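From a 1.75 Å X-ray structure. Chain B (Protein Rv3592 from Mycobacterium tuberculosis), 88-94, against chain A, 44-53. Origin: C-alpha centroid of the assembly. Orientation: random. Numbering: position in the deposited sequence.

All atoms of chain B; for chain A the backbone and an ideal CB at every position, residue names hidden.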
ATOM      1  N   SER B  88     -13.033  -2.754  -2.629  1.00 15.58           N
ATOM      2  CA  SER B  88     -12.641  -3.958  -1.951  1.00 15.85           C
ATOM      3  C   SER B  88     -11.697  -3.528  -0.822  1.00 15.67           C
ATOM      4  O   SER B  88     -10.698  -2.899  -1.104  1.00 16.40           O
ATOM      5  CB  SER B  88     -11.862  -4.890  -2.905  1.00 17.59           C
ATOM      6  OG  SER B  88     -12.703  -5.351  -4.005  1.00 18.72           O
ATOM      7  N   LEU B  89     -11.976  -3.982   0.381  1.00 15.13           N
ATOM      8  CA  LEU B  89     -11.085  -3.682   1.545  1.00 15.47           C
ATOM      9  C   LEU B  89     -10.051  -4.780   1.591  1.00 16.71           C
ATOM     10  O   LEU B  89     -10.394  -6.012   1.754  1.00 17.56           O
ATOM     11  CB  LEU B  89     -11.962  -3.721   2.825  1.00 16.53           C
ATOM     12  CG  LEU B  89     -11.198  -3.513   4.150  1.00 16.47           C
ATOM     13  CD1 LEU B  89     -10.340  -2.266   4.083  1.00 16.93           C
ATOM     14  CD2 LEU B  89     -12.246  -3.436   5.312  1.00 18.68           C
ATOM     15  N   LEU B  90      -8.758  -4.404   1.513  1.00 15.38           N
ATOM     16  CA  LEU B  90      -7.663  -5.354   1.538  1.00 15.48           C
ATOM     17  C   LEU B  90      -6.976  -5.107   2.880  1.00 15.75           C
ATOM     18  O   LEU B  90      -6.637  -3.952   3.186  1.00 17.07           O
ATOM     19  CB  LEU B  90      -6.651  -5.127   0.363  1.00 15.43           C
ATOM     20  CG  LEU B  90      -7.345  -4.789  -0.954  1.00 17.21           C
ATOM     21  CD1 LEU B  90      -6.273  -4.453  -2.042  1.00 18.12           C
ATOM     22  CD2 LEU B  90      -8.243  -5.999  -1.391  1.00 19.53           C
ATOM     23  N   GLU B  91      -6.831  -6.173   3.672  1.00 14.83           N
ATOM     24  CA  GLU B  91      -6.330  -5.953   5.037  1.00 13.84           C
ATOM     25  C   GLU B  91      -5.068  -6.708   5.325  1.00 14.18           C
ATOM     26  O   GLU B  91      -4.950  -7.918   5.024  1.00 14.97           O
ATOM     27  CB  GLU B  91      -7.388  -6.397   6.078  1.00 15.01           C
ATOM     28  CG  GLU B  91      -8.788  -5.851   5.758  1.00 16.21           C
ATOM     29  CD  GLU B  91      -9.791  -6.161   6.877  1.00 23.49           C
ATOM     30  OE1 GLU B  91      -9.485  -6.034   8.099  1.00 22.27           O
ATOM     31  OE2 GLU B  91     -10.931  -6.495   6.502  1.00 25.09           O
ATOM     32  N   PHE B  92      -4.120  -6.021   5.966  1.00 12.55           N
ATOM     33  CA  PHE B  92      -2.817  -6.617   6.121  1.00 12.75           C
ATOM     34  C   PHE B  92      -2.237  -6.303   7.495  1.00 14.16           C
ATOM     35  O   PHE B  92      -2.658  -5.365   8.125  1.00 14.07           O
ATOM     36  CB  PHE B  92      -1.775  -6.022   5.140  1.00 13.56           C
ATOM     37  CG  PHE B  92      -2.118  -6.189   3.688  1.00 13.49           C
ATOM     38  CD1 PHE B  92      -1.620  -7.289   2.984  1.00 14.24           C
ATOM     39  CD2 PHE B  92      -2.911  -5.244   3.029  1.00 15.97           C
ATOM     40  CE1 PHE B  92      -1.897  -7.455   1.592  1.00 16.03           C
ATOM     41  CE2 PHE B  92      -3.203  -5.430   1.621  1.00 15.34           C
ATOM     42  CZ  PHE B  92      -2.697  -6.522   0.941  1.00 15.63           C
ATOM     43  N   GLU B  93      -1.223  -7.073   7.865  1.00 13.93           N
ATOM     44  CA  GLU B  93      -0.413  -6.777   9.048  1.00 15.68           C
ATOM     45  C   GLU B  93       0.987  -6.405   8.613  1.00 15.77           C
ATOM     46  O   GLU B  93       1.565  -6.995   7.716  1.00 14.36           O
ATOM     47  CB  GLU B  93      -0.350  -8.007   9.978  1.00 18.76           C
ATOM     48  CG  GLU B  93      -1.672  -8.291  10.736  1.00 21.21           C
ATOM     49  CD  GLU B  93      -1.743  -9.669  11.421  1.00 28.82           C
ATOM     50  OE1 GLU B  93      -0.874 -10.533  11.165  1.00 26.77           O
ATOM     51  OE2 GLU B  93      -2.743  -9.896  12.164  1.00 28.35           O
ATOM     52  N   VAL B  94       1.592  -5.417   9.248  1.00 14.63           N
ATOM     53  CA  VAL B  94       2.896  -5.014   8.821  1.00 14.78           C
ATOM     54  C   VAL B  94       3.964  -5.949   9.451  1.00 17.40           C
ATOM     55  O   VAL B  94       4.055  -6.060  10.693  1.00 18.87           O
ATOM     56  CB  VAL B  94       3.180  -3.545   9.237  1.00 15.18           C
ATOM     57  CG1 VAL B  94       4.643  -3.173   8.834  1.00 14.84           C
ATOM     58  CG2 VAL B  94       2.192  -2.585   8.617  1.00 16.06           C
TER
ATOM     59  N   UNK A  44      -0.951 -10.713   4.391  1.00 13.72           N
ATOM     60  CA  UNK A  44      -2.386 -10.592   4.133  1.00 16.54           C
ATOM     61  C   UNK A  44      -3.219 -11.183   5.277  1.00 17.07           C
ATOM     62  O   UNK A  44      -2.846 -12.237   5.860  1.00 19.24           O
ATOM     63  CB  UNK A  44      -2.742 -11.285   2.816  1.00 16.54           C
ATOM     64  N   UNK A  45      -4.259 -10.477   5.677  1.00 16.52           N
ATOM     65  CA  UNK A  45      -5.179 -10.961   6.693  1.00 19.16           C
ATOM     66  C   UNK A  45      -6.587 -11.208   6.181  1.00 19.83           C
ATOM     67  O   UNK A  45      -7.259 -12.190   6.646  1.00 20.81           O
ATOM     68  CB  UNK A  45      -5.233  -9.961   7.850  1.00 19.16           C
ATOM     69  N   UNK A  46      -7.088 -10.336   5.314  1.00 19.61           N
ATOM     70  CA  UNK A  46      -8.452 -10.435   4.775  1.00 19.65           C
ATOM     71  C   UNK A  46      -8.534  -9.696   3.484  1.00 20.50           C
ATOM     72  O   UNK A  46      -7.895  -8.684   3.328  1.00 20.21           O
ATOM     73  CB  UNK A  46      -9.489  -9.890   5.759  1.00 19.65           C
ATOM     74  N   UNK A  47      -9.241 -10.282   2.510  1.00 19.06           N
ATOM     75  CA  UNK A  47      -9.553  -9.590   1.262  1.00 18.00           C
ATOM     76  C   UNK A  47      -8.501  -9.760   0.191  1.00 18.34           C
ATOM     77  O   UNK A  47      -8.751  -9.482  -0.963  1.00 20.91           O
ATOM     78  CB  UNK A  47      -9.750  -8.097   1.534  1.00 18.00           C
ATOM     79  N   UNK A  48      -7.326 -10.273   0.566  1.00 20.71           N
ATOM     80  CA  UNK A  48      -6.182 -10.481  -0.358  1.00 22.39           C
ATOM     81  C   UNK A  48      -5.465 -11.739   0.140  1.00 22.23           C
ATOM     82  O   UNK A  48      -5.460 -12.010   1.360  1.00 23.45           O
ATOM     83  CB  UNK A  48      -5.240  -9.276  -0.398  1.00 22.39           C
ATOM     84  N   UNK A  49      -4.942 -12.579  -0.765  1.00 21.78           N
ATOM     85  CA  UNK A  49      -4.172 -13.730  -0.355  1.00 23.51           C
ATOM     86  C   UNK A  49      -2.661 -13.505  -0.540  1.00 20.43           C
ATOM     87  O   UNK A  49      -1.849 -14.312  -0.098  1.00 20.69           O
ATOM     88  CB  UNK A  49      -4.626 -14.960  -1.143  1.00 23.51           C
ATOM     89  N   UNK A  50      -2.311 -12.444  -1.278  1.00 18.07           N
ATOM     90  CA  UNK A  50      -0.897 -12.192  -1.638  1.00 14.54           C
ATOM     91  C   UNK A  50      -0.253 -11.339  -0.547  1.00 15.52           C
ATOM     92  O   UNK A  50      -0.945 -10.549   0.089  1.00 16.26           O
ATOM     93  CB  UNK A  50      -0.785 -11.498  -2.997  1.00 14.54           C
ATOM     94  N   UNK A  51       1.022 -11.561  -0.333  1.00 12.54           N
ATOM     95  CA  UNK A  51       1.826 -10.557   0.420  1.00 13.64           C
ATOM     96  C   UNK A  51       2.016  -9.347  -0.481  1.00 13.61           C
ATOM     97  O   UNK A  51       2.180  -9.493  -1.698  1.00 15.46           O
ATOM     98  CB  UNK A  51       3.178 -11.122   0.860  1.00 13.64           C
ATOM     99  N   UNK A  52       2.054  -8.156   0.124  1.00 13.61           N
ATOM    100  CA  UNK A  52       2.375  -6.932  -0.662  1.00 13.42           C
ATOM    101  C   UNK A  52       3.705  -6.419  -0.192  1.00 14.04           C
ATOM    102  O   UNK A  52       3.870  -6.187   1.005  1.00 14.76           O
ATOM    103  CB  UNK A  52       1.302  -5.851  -0.515  1.00 13.42           C
ATOM    104  N   UNK A  53       4.643  -6.259  -1.123  1.00 11.66           N
ATOM    105  CA  UNK A  53       5.940  -5.722  -0.845  1.00 12.20           C
ATOM    106  C   UNK A  53       5.842  -4.288  -1.367  1.00 12.79           C
ATOM    107  O   UNK A  53       5.870  -4.071  -2.561  1.00 12.41           O
ATOM    108  CB  UNK A  53       7.069  -6.531  -1.487  1.00 12.20           C
TER

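Strand 88-94 of chain B meets the first part of the chain A stretch in antiparallel fashion. Position 44 puts its ideal CB 4.1 Å from Phe B92 CE1, on the same face of the sheet as that ring. Its phi of -72° admits proline, and a compact apolar residue would suit the ring equally well. It is Pro A44, whose CB lies 4.2 Å from Phe B92 CE1.

At position 45 the amide is committed: N gives a hydrogen bond of 2.7 Å to Glu B91 O. CB points toward chain B, with the aliphatic part of Glu B93 nearby, so a branched apolar residue, a threonine or a longer chain could all serve. The residue is Val A45, and its CG2 packs 3.5 Å from Glu B93 CD.

Position 46 also donates to the same carbonyl, N to Glu B91 O at 3.2 Å, while its own O accepts from Glu B91 N at 2.7 Å. Two successive amides sharing one acceptor mark a beta bulge. The ideal CB lies 3.8 Å from Glu B91 OE2, which invites a positive or polar group. Lys A46 fits the charge, yet it makes no salt bridge: CD passes 3.5 Å from Glu B91 OE2 and the end of the chain leads away.

Position 47 is the strictest. Phi is +89°, and an ideal CB would fall 2.2 Å from Leu B89 O, a clash. Both point to glycine, and Gly A47 lets its CA sit 3.7 Å from Leu B89 O.

Position 48 directs CB toward chain B, 4.0 Å from Phe B92 CZ and 4.4 Å from Leu B90 CB. An apolar residue, or a polar one with an aliphatic stem, would do. Glu A48 is of the second kind: CG lies 3.6 Å from Phe B92 CZ, and the carboxylate turns to its own chain, where position 50 answers it.

Positions 49 and 51 point away and leave the choice open; they hold Glu A49 and Tyr A51. Position 50 has a sideways CB with no chain B atom close, but its O lies at the edge of the Phe B92 ring, 3.6 Å from CE1. Arg A50 forms a salt bridge through NE to Glu A48 OE2, at 2.9 Å.

Position 52 aims CB at Phe B92 CE1, 4.2 Å off, which favours a large apolar or aromatic side chain. Phe A52 sets one ring face under Phe B92 CZ, with planes at 39°. Position 53 is out of reach, and holds Val A53.

Chain A, residues 44-53: PVKGEERYFV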
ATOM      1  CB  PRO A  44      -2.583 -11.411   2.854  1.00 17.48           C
ATOM      2  CG  PRO A  44      -1.468 -12.372   2.816  1.00 16.48           C
ATOM      3  CD  PRO A  44      -0.272 -11.708   3.508  1.00 14.97           C
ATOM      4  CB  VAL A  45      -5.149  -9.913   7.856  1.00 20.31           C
ATOM      5  CG1 VAL A  45      -6.378 -10.019   8.796  1.00 25.20           C
ATOM      6  CG2 VAL A  45      -3.772 -10.134   8.549  1.00 24.30           C
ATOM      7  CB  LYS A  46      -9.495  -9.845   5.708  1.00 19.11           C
ATOM      8  CG  LYS A  46     -10.924 -10.391   5.482  1.00 26.21           C
ATOM      9  CD  LYS A  46     -11.904  -9.852   6.543  1.00 33.59           C
ATOM     10  CE  LYS A  46     -11.482 -10.227   7.965  1.00 41.92           C
ATOM     11  NZ  LYS A  46     -11.606 -11.691   8.228  1.00 45.27           N
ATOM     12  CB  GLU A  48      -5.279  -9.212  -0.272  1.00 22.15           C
ATOM     13  CG  GLU A  48      -4.162  -8.913  -1.279  1.00 27.57           C
ATOM     14  CD  GLU A  48      -4.350  -9.370  -2.712  1.00 22.04           C
ATOM     15  OE1 GLU A  48      -4.893  -8.690  -3.596  1.00 23.22           O
ATOM     16  OE2 GLU A  48      -3.848 -10.425  -2.919  1.00 21.22           O
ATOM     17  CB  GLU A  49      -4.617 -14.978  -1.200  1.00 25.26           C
ATOM     18  CG  GLU A  49      -4.659 -14.665  -2.751  1.00 35.20           C
ATOM     19  CD  GLU A  49      -5.864 -13.752  -3.212  1.00 44.52           C
ATOM     20  OE1 GLU A  49      -7.035 -14.192  -2.990  1.00 50.81           O
ATOM     21  OE2 GLU A  49      -5.643 -12.626  -3.791  1.00 43.24           O
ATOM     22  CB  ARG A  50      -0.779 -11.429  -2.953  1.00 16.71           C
ATOM     23  CG  ARG A  50      -1.453 -12.222  -4.081  1.00 17.41           C
ATOM     24  CD  ARG A  50      -1.392 -11.468  -5.406  1.00 16.11           C
ATOM     25  NE  ARG A  50      -2.323 -10.366  -5.346  1.00 19.50           N
ATOM     26  CZ  ARG A  50      -2.517  -9.528  -6.354  1.00 22.70           C
ATOM     27  NH1 ARG A  50      -1.805  -9.679  -7.500  1.00 21.51           N
ATOM     28  NH2 ARG A  50      -3.424  -8.543  -6.214  1.00 22.57           N
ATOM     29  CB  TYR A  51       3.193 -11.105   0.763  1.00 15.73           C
ATOM     30  CG  TYR A  51       3.212 -11.966   2.007  1.00 15.67           C
ATOM     31  CD1 TYR A  51       3.799 -11.501   3.219  1.00 15.05           C
ATOM     32  CD2 TYR A  51       2.656 -13.227   1.969  1.00 16.25           C
ATOM     33  CE1 TYR A  51       3.785 -12.314   4.376  1.00 15.18           C
ATOM     34  CE2 TYR A  51       2.647 -14.059   3.127  1.00 15.00           C
ATOM     35  CZ  TYR A  51       3.254 -13.610   4.277  1.00 14.58           C
ATOM     36  OH  TYR A  51       3.232 -14.455   5.392  1.00 17.58           O
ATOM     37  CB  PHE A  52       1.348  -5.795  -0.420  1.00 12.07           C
ATOM     38  CG  PHE A  52       0.102  -5.860  -1.259  1.00 12.78           C
ATOM     39  CD1 PHE A  52      -0.229  -7.027  -1.967  1.00 14.96           C
ATOM     40  CD2 PHE A  52      -0.746  -4.767  -1.347  1.00 13.32           C
ATOM     41  CE1 PHE A  52      -1.379  -7.068  -2.741  1.00 15.92           C
ATOM     42  CE2 PHE A  52      -1.913  -4.792  -2.113  1.00 15.77           C
ATOM     43  CZ  PHE A  52      -2.232  -6.007  -2.783  1.00 13.23           C
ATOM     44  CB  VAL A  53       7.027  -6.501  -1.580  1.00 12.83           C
ATOM     45  CG1 VAL A  53       8.426  -5.911  -1.290  1.00 12.53           C
ATOM     46  CG2 VAL A  53       6.971  -7.982  -1.021  1.00 13.29           C
TER
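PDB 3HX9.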